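Local coordinates for Rho GTPase-activating protein 26 (Gallus gallus, PDB 1F7C), which acts, through the RhoGAP (BH) domain held in this chain, as a GTPase-activating protein for RhoA and Cdc42, at residues 57-62 against 156-161; 118-123 against 138-143. All coordinates share one frame; numbering follows the deposited sequence.

Interaction 1: residues 57-62 against 156-161; sequences GLYRIV and MNHLAK
Tyr59 and His158 meet through a hydrogen bond between their outer polar atoms, Tyr59 OH and His158 NE2, 2.8 Å apart; the proton may sit on either atom. The two side chains reach toward each other head-on, one from the loop and one from the helix. His158 NE2 lies at the edge of the phenol ring, near its plane, whereas Tyr59 OH approaches the imidazole obliquely. With chi1 at 166°, the imidazole swings out from helix 146-164 with CG anti to the backbone N, which sends NE2 to the tyrosine and leaves ND1 for Glu49 of helix 35-51. Histidine suits this buried place because its two ring nitrogens face two polar partners; the nearby carboxylate would probably favour a proton on ND1. Tyrosine suits the loop because it combines a far-reaching hydroxyl with ring carbons fit for apolar neighbours.

As aromatic groups the pair meet rim to rim, with centroids 5.8 Å apart and planes at 81°, so neither ring covers the other's face. The loop 57-62 carries Arg60, predicted to be the arginine finger by which RhoGAP domains stabilise the transition state of GTP hydrolysis. Tyr59, the residue just before it, thus ties the loop to the all-helical body, and Lys102 NZ hydrogen-bonds to Tyr59 O. Within the loop, Gly57 O accepts from both Arg60 N (2.8 Å) and Ile61 N (2.9 Å), the first bond closing a type II beta turn with Leu58 and Tyr59 at its corners.

The apolar part is slight: Leu159 CD2 comes obliquely to Tyr59 CE1 at 4.2 Å, and the same ring also meets Phe180 of helix 173-184 edge-to-face.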
loop_
_atom_site.group_PDB
_atom_site.type_symbol
_atom_site.label_atom_id
_atom_site.label_comp_id
_atom_site.label_asym_id
_atom_site.label_seq_id
_atom_site.Cartn_x
_atom_site.Cartn_y
_atom_site.Cartn_z
ATOM N N GLY A 57 7.025 -2.657 14.208
ATOM C CA GLY A 57 5.610 -2.644 13.877
ATOM C C GLY A 57 5.139 -1.551 12.927
ATOM O O GLY A 57 4.001 -1.087 13.034
ATOM N N LEU A 58 6.003 -1.138 12.001
ATOM C CA LEU A 58 5.649 -0.108 11.023
ATOM C C LEU A 58 4.348 -0.463 10.316
ATOM O O LEU A 58 4.233 -1.536 9.710
ATOM C CB LEU A 58 6.746 0.042 9.962
ATOM C CG LEU A 58 7.990 0.887 10.221
ATOM C CD1 LEU A 58 8.914 0.772 9.015
ATOM C CD2 LEU A 58 7.603 2.351 10.461
ATOM N N TYR A 59 3.378 0.448 10.396
ATOM C CA TYR A 59 2.071 0.280 9.764
ATOM C C TYR A 59 1.126 -0.691 10.491
ATOM O O TYR A 59 -0.032 -0.834 10.115
ATOM C CB TYR A 59 2.244 -0.136 8.289
ATOM C CG TYR A 59 2.925 0.921 7.444
ATOM C CD1 TYR A 59 4.257 0.773 7.027
ATOM C CD2 TYR A 59 2.248 2.085 7.080
ATOM C CE1 TYR A 59 4.894 1.766 6.264
ATOM C CE2 TYR A 59 2.871 3.088 6.322
ATOM C CZ TYR A 59 4.189 2.924 5.915
ATOM O OH TYR A 59 4.784 3.912 5.162
ATOM N N ARG A 60 1.622 -1.356 11.526
ATOM C CA ARG A 60 0.802 -2.275 12.310
ATOM C C ARG A 60 0.362 -1.500 13.552
ATOM O O ARG A 60 -0.785 -1.577 13.983
ATOM C CB ARG A 60 1.620 -3.505 12.726
ATOM C CG ARG A 60 0.860 -4.494 13.603
ATOM C CD ARG A 60 1.809 -5.307 14.472
ATOM N NE ARG A 60 2.512 -6.350 13.731
ATOM C CZ ARG A 60 3.677 -6.876 14.106
ATOM N NH1 ARG A 60 4.274 -6.446 15.212
ATOM N NH2 ARG A 60 4.244 -7.840 13.382
ATOM N N ILE A 61 1.298 -0.744 14.112
ATOM C CA ILE A 61 1.052 0.068 15.293
ATOM C C ILE A 61 0.291 1.307 14.868
ATOM O O ILE A 61 0.737 2.047 13.995
ATOM C CB ILE A 61 2.379 0.498 15.969
ATOM C CG1 ILE A 61 3.117 -0.738 16.491
ATOM C CG2 ILE A 61 2.107 1.490 17.089
ATOM C CD1 ILE A 61 2.288 -1.605 17.433
ATOM N N VAL A 62 -0.859 1.522 15.495
ATOM C CA VAL A 62 -1.711 2.656 15.183
ATOM C C VAL A 62 -1.396 3.862 16.056
ATOM O O VAL A 62 -1.122 3.723 17.245
ATOM C CB VAL A 62 -3.182 2.270 15.362
ATOM C CG1 VAL A 62 -4.074 3.427 14.969
ATOM C CG2 VAL A 62 -3.491 1.035 14.521
ATOM N N MET A 156 4.388 -0.003 -3.233
ATOM C CA MET A 156 5.036 -1.313 -3.221
ATOM C C MET A 156 6.574 -1.224 -3.164
ATOM O O MET A 156 7.237 -2.049 -2.531
ATOM C CB MET A 156 4.600 -2.139 -4.439
ATOM C CG MET A 156 3.119 -2.522 -4.470
ATOM S SD MET A 156 2.547 -3.353 -2.969
ATOM C CE MET A 156 1.699 -2.020 -2.178
ATOM N N ASN A 157 7.137 -0.224 -3.830
ATOM C CA ASN A 157 8.580 -0.031 -3.827
ATOM C C ASN A 157 9.001 0.238 -2.382
ATOM O O ASN A 157 9.973 -0.338 -1.888
ATOM C CB ASN A 157 8.936 1.165 -4.709
ATOM C CG ASN A 157 10.414 1.488 -4.693
ATOM O OD1 ASN A 157 11.212 0.843 -5.370
ATOM N ND2 ASN A 157 10.788 2.491 -3.910
ATOM N N HIS A 158 8.236 1.103 -1.714
ATOM C CA HIS A 158 8.485 1.492 -0.328
ATOM C C HIS A 158 8.307 0.344 0.663
ATOM O O HIS A 158 9.112 0.182 1.590
ATOM C CB HIS A 158 7.566 2.662 0.070
ATOM C CG HIS A 158 7.509 2.915 1.547
ATOM N ND1 HIS A 158 8.544 3.496 2.248
ATOM C CD2 HIS A 158 6.550 2.629 2.461
ATOM C CE1 HIS A 158 8.227 3.559 3.529
ATOM N NE2 HIS A 158 7.022 3.040 3.685
ATOM N N LEU A 159 7.255 -0.448 0.481
ATOM C CA LEU A 159 7.004 -1.575 1.379
ATOM C C LEU A 159 8.089 -2.648 1.249
ATOM O O LEU A 159 8.418 -3.308 2.227
ATOM C CB LEU A 159 5.618 -2.185 1.123
ATOM C CG LEU A 159 4.410 -1.290 1.454
ATOM C CD1 LEU A 159 3.141 -2.093 1.298
ATOM C CD2 LEU A 159 4.504 -0.764 2.872
ATOM N N ALA A 160 8.650 -2.811 0.051
ATOM C CA ALA A 160 9.710 -3.799 -0.171
ATOM C C ALA A 160 10.944 -3.440 0.666
ATOM O O ALA A 160 11.653 -4.320 1.153
ATOM C CB ALA A 160 10.092 -3.854 -1.652
ATOM N N LYS A 161 11.186 -2.141 0.818
ATOM C CA LYS A 161 12.300 -1.633 1.595
ATOM C C LYS A 161 12.005 -1.838 3.066
ATOM O O LYS A 161 12.898 -2.172 3.844
ATOM C CB LYS A 161 12.504 -0.141 1.335
ATOM C CG LYS A 161 13.073 0.206 -0.016
ATOM C CD LYS A 161 13.293 1.701 -0.080
ATOM C CE LYS A 161 13.750 2.150 -1.438
ATOM N NZ LYS A 161 14.048 3.611 -1.379
#

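Interaction 2: residues 118-123 against 138-143; sequences QRSFIK and HSLVHR
Phe121 and Leu140 pass side by side, running opposite ways, and the leucine meets the phenyl ring with two parts of its side chain. Leu140 CD1 lies over one face, offset toward the rim, in a CH-pi contact 4.3 Å from the ring centroid and 24° off the normal. Nearer the leucine backbone, Leu140 CB packs against Phe121 CE2 at 3.6 Å. The phenyl group reaches this place because its CG is anti to the carbonyl carbon (chi1 -81°), which carries the ring from the flank of its own helix across to the other.

Val141 meets the same ring differently. It comes in nearly perpendicular to the Phe121 side chain and brings CG2 to the edge, near the ring plane, 4.2 Å from Phe121 CE2. The flat, buried phenyl thus suits its place by offering a face to one branched apolar residue and an edge to another. With an alanine here instead of Phe121 the ring is gone, and a gap would probably open between the helices beside Leu140 and Val141.

Leu140 CD1 is anti to CA (chi2 172°), which carries it to Ser120 as well as over the ring. CD1 and CD2 each lie 3.8 Å from Ser120 CB, whose small size lets both methyls in beside it. The closest CA atoms, those of Phe121 and Leu140, are 7.3 Å apart.

The contact joins helix 115-125 to helix 130-141, successive helices of the RhoGAP domain. Phe121 also touches Met113 in the preceding loop, Val141 reaches Leu208 of helix 198-210 and Ile215 and Phe216 of helix 212-217, and Ile122 packs on Phe200 and Gln201 of helix 198-210.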
loop_
_atom_site.group_PDB
_atom_site.type_symbol
_atom_site.label_atom_id
_atom_site.label_comp_id
_atom_site.label_asym_id
_atom_site.label_seq_id
_atom_site.Cartn_x
_atom_site.Cartn_y
_atom_site.Cartn_z
ATOM N N GLN A 118 -10.905 -5.889 -8.767
ATOM C CA GLN A 118 -10.742 -6.752 -7.598
ATOM C C GLN A 118 -10.923 -8.240 -7.847
ATOM O O GLN A 118 -10.015 -9.026 -7.603
ATOM C CB GLN A 118 -11.673 -6.299 -6.468
ATOM C CG GLN A 118 -11.299 -4.939 -5.875
ATOM C CD GLN A 118 -11.584 -4.844 -4.381
ATOM O OE1 GLN A 118 -11.300 -3.827 -3.747
ATOM N NE2 GLN A 118 -12.144 -5.909 -3.811
ATOM N N ARG A 119 -12.091 -8.631 -8.329
ATOM C CA ARG A 119 -12.365 -10.035 -8.601
ATOM C C ARG A 119 -11.271 -10.686 -9.433
ATOM O O ARG A 119 -10.912 -11.840 -9.204
ATOM C CB ARG A 119 -13.711 -10.169 -9.314
ATOM C CG ARG A 119 -14.893 -9.859 -8.413
ATOM C CD ARG A 119 -16.161 -9.643 -9.217
ATOM N NE ARG A 119 -17.351 -9.730 -8.376
ATOM C CZ ARG A 119 -18.586 -9.487 -8.801
ATOM N NH1 ARG A 119 -18.795 -9.134 -10.065
ATOM N NH2 ARG A 119 -19.612 -9.612 -7.966
ATOM N N SER A 120 -10.744 -9.947 -10.402
ATOM C CA SER A 120 -9.685 -10.475 -11.260
ATOM C C SER A 120 -8.414 -10.718 -10.452
ATOM O O SER A 120 -7.786 -11.764 -10.580
ATOM C CB SER A 120 -9.390 -9.506 -12.407
ATOM O OG SER A 120 -10.518 -9.355 -13.252
ATOM N N PHE A 121 -8.045 -9.754 -9.614
ATOM C CA PHE A 121 -6.848 -9.883 -8.786
ATOM C C PHE A 121 -6.920 -11.080 -7.838
ATOM O O PHE A 121 -5.926 -11.763 -7.614
ATOM C CB PHE A 121 -6.607 -8.600 -7.986
ATOM C CG PHE A 121 -5.936 -7.502 -8.778
ATOM C CD1 PHE A 121 -6.614 -6.326 -9.089
ATOM C CD2 PHE A 121 -4.617 -7.638 -9.196
ATOM C CE1 PHE A 121 -5.982 -5.298 -9.807
ATOM C CE2 PHE A 121 -3.978 -6.618 -9.912
ATOM C CZ PHE A 121 -4.665 -5.445 -10.216
ATOM N N ILE A 122 -8.100 -11.337 -7.289
ATOM C CA ILE A 122 -8.291 -12.454 -6.376
ATOM C C ILE A 122 -8.148 -13.769 -7.126
ATOM O O ILE A 122 -7.481 -14.694 -6.656
ATOM C CB ILE A 122 -9.696 -12.400 -5.710
ATOM C CG1 ILE A 122 -9.756 -11.242 -4.715
ATOM C CG2 ILE A 122 -10.008 -13.721 -5.015
ATOM C CD1 ILE A 122 -8.691 -11.299 -3.647
ATOM N N LYS A 123 -8.768 -13.845 -8.299
ATOM C CA LYS A 123 -8.717 -15.058 -9.102
ATOM C C LYS A 123 -7.292 -15.413 -9.515
ATOM O O LYS A 123 -6.927 -16.593 -9.573
ATOM C CB LYS A 123 -9.604 -14.905 -10.335
ATOM N N HIS A 138 0.632 -9.175 -13.096
ATOM C CA HIS A 138 1.464 -8.230 -13.830
ATOM C C HIS A 138 0.621 -7.572 -14.926
ATOM O O HIS A 138 0.581 -6.350 -15.048
ATOM C CB HIS A 138 2.661 -8.949 -14.459
ATOM C CG HIS A 138 3.608 -8.038 -15.178
ATOM N ND1 HIS A 138 4.647 -8.506 -15.951
ATOM C CD2 HIS A 138 3.684 -6.686 -15.227
ATOM C CE1 HIS A 138 5.323 -7.483 -16.445
ATOM N NE2 HIS A 138 4.759 -6.367 -16.020
ATOM N N SER A 139 -0.043 -8.401 -15.721
ATOM C CA SER A 139 -0.902 -7.921 -16.790
ATOM C C SER A 139 -2.051 -7.059 -16.252
ATOM O O SER A 139 -2.420 -6.045 -16.853
ATOM C CB SER A 139 -1.478 -9.106 -17.557
ATOM O OG SER A 139 -2.509 -8.661 -18.414
ATOM N N LEU A 140 -2.618 -7.465 -15.120
ATOM C CA LEU A 140 -3.713 -6.710 -14.515
ATOM C C LEU A 140 -3.269 -5.331 -14.036
ATOM O O LEU A 140 -4.036 -4.373 -14.099
ATOM C CB LEU A 140 -4.323 -7.491 -13.343
ATOM C CG LEU A 140 -5.194 -8.688 -13.744
ATOM C CD1 LEU A 140 -5.573 -9.488 -12.505
ATOM C CD2 LEU A 140 -6.448 -8.197 -14.460
ATOM N N VAL A 141 -2.038 -5.226 -13.550
ATOM C CA VAL A 141 -1.542 -3.945 -13.075
ATOM C C VAL A 141 -1.377 -2.963 -14.220
ATOM O O VAL A 141 -1.621 -1.766 -14.056
ATOM C CB VAL A 141 -0.183 -4.087 -12.341
ATOM C CG1 VAL A 141 0.422 -2.703 -12.084
ATOM C CG2 VAL A 141 -0.376 -4.838 -11.021
ATOM N N HIS A 142 -0.960 -3.457 -15.378
ATOM C CA HIS A 142 -0.759 -2.580 -16.521
ATOM C C HIS A 142 -2.035 -2.145 -17.220
ATOM O O HIS A 142 -2.002 -1.316 -18.128
ATOM C CB HIS A 142 0.221 -3.208 -17.518
ATOM C CG HIS A 142 1.644 -2.880 -17.212
ATOM N ND1 HIS A 142 2.308 -3.405 -16.122
ATOM C CD2 HIS A 142 2.494 -1.990 -17.778
ATOM C CE1 HIS A 142 3.501 -2.847 -16.027
ATOM N NE2 HIS A 142 3.640 -1.984 -17.019
ATOM N N ARG A 143 -3.159 -2.693 -16.774
ATOM C CA ARG A 143 -4.435 -2.327 -17.337
ATOM C C ARG A 143 -5.132 -1.264 -16.487
ATOM O O ARG A 143 -6.126 -0.676 -16.908
ATOM C CB ARG A 143 -5.291 -3.582 -17.513
ATOM C CG ARG A 143 -4.723 -4.481 -18.606
ATOM C CD ARG A 143 -5.696 -5.541 -19.046
ATOM N NE ARG A 143 -5.726 -6.682 -18.146
ATOM C CZ ARG A 143 -6.693 -7.592 -18.136
ATOM N NH1 ARG A 143 -7.716 -7.488 -18.978
ATOM N NH2 ARG A 143 -6.632 -8.615 -17.295
#

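How the interactions relate
The two contacts lie on opposite sides of the chain's centre, about 22 Å apart between their centres and about 8 Å between nearest atoms, without touching. Interaction 1 joins segments whose nearest ends are 94 residues apart and sets the finger loop against the domain body; interaction 2, whose segments lie between those of interaction 1 in sequence, is a local pairing of consecutive helices away from the predicted arginine finger. Helices 130-141 and 146-164 follow each other in the chain, and helix 212-217 touches both, meeting Val141 on one and Met156 on the other.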